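Local coordinates for PnpC (Pseudomonas putida, PDB 3N9T), which catalyses the intradiol ring cleavage of hydroxyquinol as an iron(III)-dependent 1,2-dioxygenase and binds a phospholipid in a tunnel of its N-terminal helices, at the interface of chains A and B. Sequence-based numbering; all coordinates share one arbitrary frame. Chains: chain A/B, PnpC.

Contact 1: the interface of chains A and B. Residues chain A 67, 73, 75-76; chain B 53, 57, 61.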
ATOM      1  N   CYS A  67       4.347 -10.326  -7.788  1.00 29.36           N
ATOM      2  CA  CYS A  67       5.549  -9.778  -8.367  1.00 29.90           C
ATOM      3  C   CYS A  67       6.593 -10.921  -8.411  1.00 32.67           C
ATOM      4  O   CYS A  67       6.843 -11.565  -7.405  1.00 30.98           O
ATOM      5  CB  CYS A  67       6.041  -8.573  -7.552  1.00 28.71           C
ATOM      6  SG  CYS A  67       4.878  -7.181  -7.466  1.00 23.72           S
ATOM      7  N   GLN A  73       5.411  -6.967 -12.570  1.00 24.25           N
ATOM      8  CA  GLN A  73       5.479  -6.137 -11.390  1.00 22.47           C
ATOM      9  C   GLN A  73       4.044  -5.673 -11.115  1.00 20.32           C
ATOM     10  O   GLN A  73       3.582  -4.683 -11.688  1.00 18.81           O
ATOM     11  CB  GLN A  73       6.433  -4.968 -11.659  1.00 22.92           C
ATOM     12  CG  GLN A  73       7.504  -4.748 -10.589  1.00 22.63           C
ATOM     13  CD  GLN A  73       6.909  -4.613  -9.204  1.00 25.88           C
ATOM     14  OE1 GLN A  73       7.590  -4.886  -8.184  1.00 23.82           O
ATOM     15  NE2 GLN A  73       5.629  -4.215  -9.143  1.00 13.23           N
ATOM     16  N   PHE A  75       2.758  -4.480  -8.358  1.00 16.33           N
ATOM     17  CA  PHE A  75       2.665  -3.171  -7.641  1.00 16.80           C
ATOM     18  C   PHE A  75       2.728  -1.982  -8.610  1.00 14.64           C
ATOM     19  O   PHE A  75       2.033  -0.981  -8.406  1.00 13.59           O
ATOM     20  CB  PHE A  75       3.647  -2.974  -6.449  1.00 15.96           C
ATOM     21  CG  PHE A  75       3.002  -3.341  -5.121  1.00 17.71           C
ATOM     22  CD1 PHE A  75       3.388  -4.494  -4.457  1.00 13.70           C
ATOM     23  CD2 PHE A  75       1.912  -2.571  -4.591  1.00 11.74           C
ATOM     24  CE1 PHE A  75       2.715  -4.933  -3.293  1.00 14.77           C
ATOM     25  CE2 PHE A  75       1.271  -2.969  -3.408  1.00 17.43           C
ATOM     26  CZ  PHE A  75       1.652  -4.152  -2.748  1.00 12.79           C
ATOM     27  N   ILE A  76       3.608  -2.065  -9.620  1.00 14.13           N
ATOM     28  CA  ILE A  76       3.678  -1.019 -10.642  1.00 13.16           C
ATOM     29  C   ILE A  76       2.349  -0.978 -11.394  1.00 14.34           C
ATOM     30  O   ILE A  76       1.776   0.088 -11.615  1.00 13.02           O
ATOM     31  CB  ILE A  76       4.846  -1.250 -11.592  1.00 15.38           C
ATOM     32  CG1 ILE A  76       6.167  -1.108 -10.810  1.00 14.49           C
ATOM     33  CG2 ILE A  76       4.774  -0.269 -12.822  1.00 12.45           C
ATOM     34  CD1 ILE A  76       7.461  -1.110 -11.694  1.00 22.94           C
TER
ATOM     35  N   TRP B  53       9.235   7.078  -5.588  1.00 14.57           N
ATOM     36  CA  TRP B  53       8.170   6.193  -6.044  1.00 14.10           C
ATOM     37  C   TRP B  53       8.743   4.774  -6.217  1.00 14.66           C
ATOM     38  O   TRP B  53       8.136   3.795  -5.709  1.00 14.99           O
ATOM     39  CB  TRP B  53       7.595   6.730  -7.347  1.00 14.63           C
ATOM     40  CG  TRP B  53       6.574   5.822  -7.999  1.00 16.93           C
ATOM     41  CD1 TRP B  53       5.219   5.741  -7.718  1.00 15.66           C
ATOM     42  CD2 TRP B  53       6.850   4.804  -8.967  1.00 16.88           C
ATOM     43  NE1 TRP B  53       4.649   4.732  -8.484  1.00 12.04           N
ATOM     44  CE2 TRP B  53       5.622   4.180  -9.285  1.00 16.93           C
ATOM     45  CE3 TRP B  53       8.014   4.398  -9.647  1.00 16.76           C
ATOM     46  CZ2 TRP B  53       5.531   3.143 -10.233  1.00 13.50           C
ATOM     47  CZ3 TRP B  53       7.923   3.360 -10.583  1.00 19.35           C
ATOM     48  CH2 TRP B  53       6.679   2.745 -10.857  1.00 18.80           C
ATOM     49  N   ILE B  57       7.592   1.402  -4.347  1.00 15.17           N
ATOM     50  CA  ILE B  57       7.305   0.145  -5.085  1.00 15.21           C
ATOM     51  C   ILE B  57       8.181  -1.019  -4.555  1.00 14.98           C
ATOM     52  O   ILE B  57       7.674  -2.101  -4.265  1.00 15.90           O
ATOM     53  CB  ILE B  57       7.506   0.307  -6.654  1.00 15.18           C
ATOM     54  CG1 ILE B  57       6.411   1.234  -7.285  1.00 12.44           C
ATOM     55  CG2 ILE B  57       7.515  -1.024  -7.301  1.00 14.08           C
ATOM     56  CD1 ILE B  57       4.985   0.600  -7.298  1.00  9.59           C
ATOM     57  N   THR B  61       6.636  -4.247  -2.389  1.00 16.89           N
ATOM     58  CA  THR B  61       6.809  -5.541  -3.015  1.00 18.63           C
ATOM     59  C   THR B  61       7.443  -6.478  -1.951  1.00 18.74           C
ATOM     60  O   THR B  61       6.949  -7.597  -1.692  1.00 20.28           O
ATOM     61  CB  THR B  61       7.635  -5.423  -4.321  1.00 18.19           C
ATOM     62  OG1 THR B  61       6.943  -4.570  -5.263  1.00 19.84           O
ATOM     63  CG2 THR B  61       7.769  -6.807  -5.058  1.00 20.56           C
TER
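B:Thr61 points its hydroxyl at the side-chain amide of A:Gln73, the two residues approaching from opposite directions where the N-terminal helical parts of two intradiol dioxygenase subunits pack together. The hydroxyl OG1 of B:Thr61 gives its hydrogen bond to the amide oxygen OE1 of A:Gln73 at 3.0 Å, lying in the carbonyl plane on a lone pair with an angle of 130° at the oxygen. OG1 is also placed to donate to the backbone O of B:Ile57, 2.8 Å away and one turn earlier in helix 50-65, so its one hydrogen may be shared or alternate between the two oxygens. This second approach comes from above the carbonyl plane. With OG1 beside its own backbone N (chi1 -61°), the threonine turns its methyl CG2 toward A:Cys67, meeting CB there at 3.5 Å. The A:Gln73 chain bends at chi2 (-54°), which folds its amide back toward helix 50-65 of the partner.

A:Phe75 slides past B:Thr61 in the opposite sense, its ring atom CD1 lying 3.9 Å from CA of the threonine. Within chain A, the backbone N of A:Phe75, near the start of helix 74-81, donates to the thiol sulfur SG of A:Cys67, a long bond of 3.5 Å that ties the loop to the helix.

Farther along, the contact is mostly apolar. A:Ile76 crosses both B:Ile57 and B:Trp53 at about a right angle, with its CG1 sitting 3.8 Å from CG2 of B:Ile57 and also touching CH2 at the far rim of the B:Trp53 indole. B:Ile57 divides its branches: CG2 takes A:Ile76, while CD1 lies near the backbone carbonyl of A:Phe75. Its CG1 rests over one indole face, 3.5 Å above the plane, and so backs the ring that meets A:Ile76. Trp53, Ile57 and Phe75 are also among the residues that line the phospholipid pocket.

Contact 2: the interface of chains A and B. Residues chain A 16, 20, 32, 36, 39-40; chain B 82, 205, 211.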
ATOM      1  N   ALA A  16       0.899   8.148  15.776  1.00 15.37           N
ATOM      2  CA  ALA A  16       1.468   7.475  14.610  1.00 15.67           C
ATOM      3  C   ALA A  16       2.277   8.484  13.772  1.00 16.33           C
ATOM      4  O   ALA A  16       3.404   8.235  13.394  1.00 15.97           O
ATOM      5  CB  ALA A  16       0.338   6.856  13.804  1.00 15.11           C
ATOM      6  N   PHE A  20       7.446   9.584  13.812  1.00 16.58           N
ATOM      7  CA  PHE A  20       8.491   9.810  12.801  1.00 16.68           C
ATOM      8  C   PHE A  20       9.338  11.068  13.025  1.00 18.17           C
ATOM      9  O   PHE A  20      10.282  11.268  12.276  1.00 16.16           O
ATOM     10  CB  PHE A  20       7.860   9.841  11.395  1.00 16.15           C
ATOM     11  CG  PHE A  20       7.398   8.458  10.912  1.00 13.44           C
ATOM     12  CD1 PHE A  20       8.301   7.594  10.291  1.00 13.42           C
ATOM     13  CD2 PHE A  20       6.106   8.044  11.118  1.00 16.25           C
ATOM     14  CE1 PHE A  20       7.922   6.330   9.844  1.00 16.43           C
ATOM     15  CE2 PHE A  20       5.672   6.759  10.673  1.00 12.71           C
ATOM     16  CZ  PHE A  20       6.604   5.902  10.046  1.00 17.26           C
ATOM     17  N   MET A  32       6.887  10.278   5.345  1.00 12.55           N
ATOM     18  CA  MET A  32       6.146   9.349   6.218  1.00 12.76           C
ATOM     19  C   MET A  32       5.052  10.076   7.028  1.00 13.24           C
ATOM     20  O   MET A  32       3.980   9.528   7.237  1.00 12.36           O
ATOM     21  CB  MET A  32       7.098   8.633   7.149  1.00 12.07           C
ATOM     22  CG  MET A  32       8.072   7.610   6.426  1.00 11.56           C
ATOM     23  SD  MET A  32       7.218   6.498   5.243  1.00 13.54           S
ATOM     24  CE  MET A  32       6.122   5.584   6.332  1.00 13.70           C
ATOM     25  N   VAL A  36       1.242   8.860   6.541  1.00 11.97           N
ATOM     26  CA  VAL A  36       0.459   8.386   7.692  1.00 13.44           C
ATOM     27  C   VAL A  36      -0.833   9.218   7.915  1.00 12.27           C
ATOM     28  O   VAL A  36      -1.909   8.666   8.159  1.00 13.43           O
ATOM     29  CB  VAL A  36       1.344   8.336   8.938  1.00 13.57           C
ATOM     30  CG1 VAL A  36       0.492   8.033  10.186  1.00 14.57           C
ATOM     31  CG2 VAL A  36       2.384   7.149   8.779  1.00 13.87           C
ATOM     32  N   LEU A  39      -3.255   8.313   5.152  1.00 10.16           N
ATOM     33  CA  LEU A  39      -3.748   6.959   5.324  1.00 11.61           C
ATOM     34  C   LEU A  39      -4.818   6.918   6.431  1.00 11.66           C
ATOM     35  O   LEU A  39      -5.900   6.328   6.260  1.00 11.38           O
ATOM     36  CB  LEU A  39      -2.565   6.137   5.786  1.00 13.66           C
ATOM     37  CG  LEU A  39      -2.631   4.628   5.902  1.00 14.79           C
ATOM     38  CD1 LEU A  39      -3.359   3.976   4.748  1.00 13.88           C
ATOM     39  CD2 LEU A  39      -1.153   4.133   6.030  1.00 17.90           C
ATOM     40  N   HIS A  40      -4.511   7.571   7.562  1.00 11.39           N
ATOM     41  CA  HIS A  40      -5.425   7.629   8.680  1.00 12.31           C
ATOM     42  C   HIS A  40      -6.667   8.484   8.352  1.00 12.35           C
ATOM     43  O   HIS A  40      -7.745   8.108   8.764  1.00 11.42           O
ATOM     44  CB  HIS A  40      -4.766   8.218   9.951  1.00 11.40           C
ATOM     45  CG  HIS A  40      -3.895   7.237  10.681  1.00 12.53           C
ATOM     46  ND1 HIS A  40      -4.049   6.972  12.028  1.00 14.63           N
ATOM     47  CD2 HIS A  40      -2.906   6.418  10.249  1.00 11.08           C
ATOM     48  CE1 HIS A  40      -3.151   6.075  12.402  1.00 15.71           C
ATOM     49  NE2 HIS A  40      -2.451   5.723  11.339  1.00 12.07           N
TER
ATOM     50  N   LEU B  82       2.205   1.524  11.588  1.00 12.86           N
ATOM     51  CA  LEU B  82       1.783   2.828  11.065  1.00 12.60           C
ATOM     52  C   LEU B  82       0.502   3.269  11.740  1.00 11.96           C
ATOM     53  O   LEU B  82      -0.070   4.325  11.388  1.00 12.98           O
ATOM     54  CB  LEU B  82       1.547   2.777   9.552  1.00 14.11           C
ATOM     55  CG  LEU B  82       2.757   2.476   8.675  1.00 13.38           C
ATOM     56  CD1 LEU B  82       2.364   2.482   7.215  1.00 14.34           C
ATOM     57  CD2 LEU B  82       3.784   3.603   8.951  1.00 13.34           C
ATOM     58  N   MET B 205      11.965   0.375   7.778  1.00 16.45           N
ATOM     59  CA  MET B 205      11.244   1.599   8.004  1.00 14.43           C
ATOM     60  C   MET B 205      11.468   2.146   9.444  1.00 13.77           C
ATOM     61  O   MET B 205      11.726   3.340   9.625  1.00 13.36           O
ATOM     62  CB  MET B 205       9.733   1.348   7.754  1.00 13.90           C
ATOM     63  CG  MET B 205       8.829   2.617   8.060  1.00 16.46           C
ATOM     64  SD  MET B 205       7.095   2.080   8.047  1.00 21.51           S
ATOM     65  CE  MET B 205       7.035   1.462   9.785  1.00 19.27           C
ATOM     66  N   ARG B 211      12.988   4.708  15.080  1.00 18.43           N
ATOM     67  CA  ARG B 211      11.956   4.220  16.011  1.00 17.40           C
ATOM     68  C   ARG B 211      12.465   2.937  16.567  1.00 18.15           C
ATOM     69  O   ARG B 211      13.037   2.149  15.841  1.00 17.63           O
ATOM     70  CB  ARG B 211      10.634   3.937  15.263  1.00 15.75           C
ATOM     71  CG  ARG B 211       9.836   5.227  15.073  1.00 18.91           C
ATOM     72  CD  ARG B 211       8.580   5.027  14.205  1.00 12.95           C
ATOM     73  NE  ARG B 211       7.750   4.017  14.850  1.00 12.58           N
ATOM     74  CZ  ARG B 211       6.618   3.577  14.370  1.00 13.37           C
ATOM     75  NH1 ARG B 211       6.173   4.080  13.218  1.00 12.71           N
ATOM     76  NH2 ARG B 211       5.963   2.603  15.019  1.00 17.27           N
TER
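B:Leu82, from the loop after helix 74-81, pushes its side chain among A:Phe20, A:Met32, A:Val36 and A:Leu39 of the N-terminal helical region of this intradiol dioxygenase. The two methyls part company: CD2 meets the ring atom CZ of A:Phe20 and CG2 of A:Val36, each at 3.8 Å, while CD1 faces CD2 of A:Leu39. CG2 of A:Val36 sits beside the backbone N, while CG1, anti to that N (chi1 172°), turns toward the leucine carbonyl. A:His40 closes this tight end, its ring nitrogen NE2 donating to the backbone O of B:Leu82 at 2.8 Å. The bond is nearly straight (162° at the hydrogen) and lies close to both the imidazole and carbonyl planes, while CB of A:Ala16 flanks the same oxygen. An alanine in place of A:His40 would remove the imidazole donor and is likely to leave the carbonyl of B:Leu82 without this partner, giving its loop more freedom to move.

Toward B:Met205 and B:Arg211 the contacts are fewer and more peripheral. CE of A:Met32, carried on a chain bent at chi2 and chi3, comes to 4.0 Å from SD of B:Met205. B:Arg211 turns the edge of its guanidinium down onto the face of A:Phe20 near CZ and CE2, with NH1 3.7 Å from CZ and the planes 87° apart, so the groups meet edge to face and do not stack.

Contacts 1 and 2 lie about 20 Å apart, measured between the centres of their C-alpha atoms, and have no residue in common. Helix 74-81 relates them: chain A offers this helix in contact 1, and chain B offers the residue just after it in contact 2. Contact 1 sets it against helix 50-65 of the partner, whereas contact 2 uses helix 26-46. Two-fold symmetry repeats both patches with the chains exchanged, so the N-terminal helices of the two subunits are joined at several places in the deposited dimer. Contact 1 also includes residues of the phospholipid pocket, so lipid binding and the packing of the two chains may influence one another.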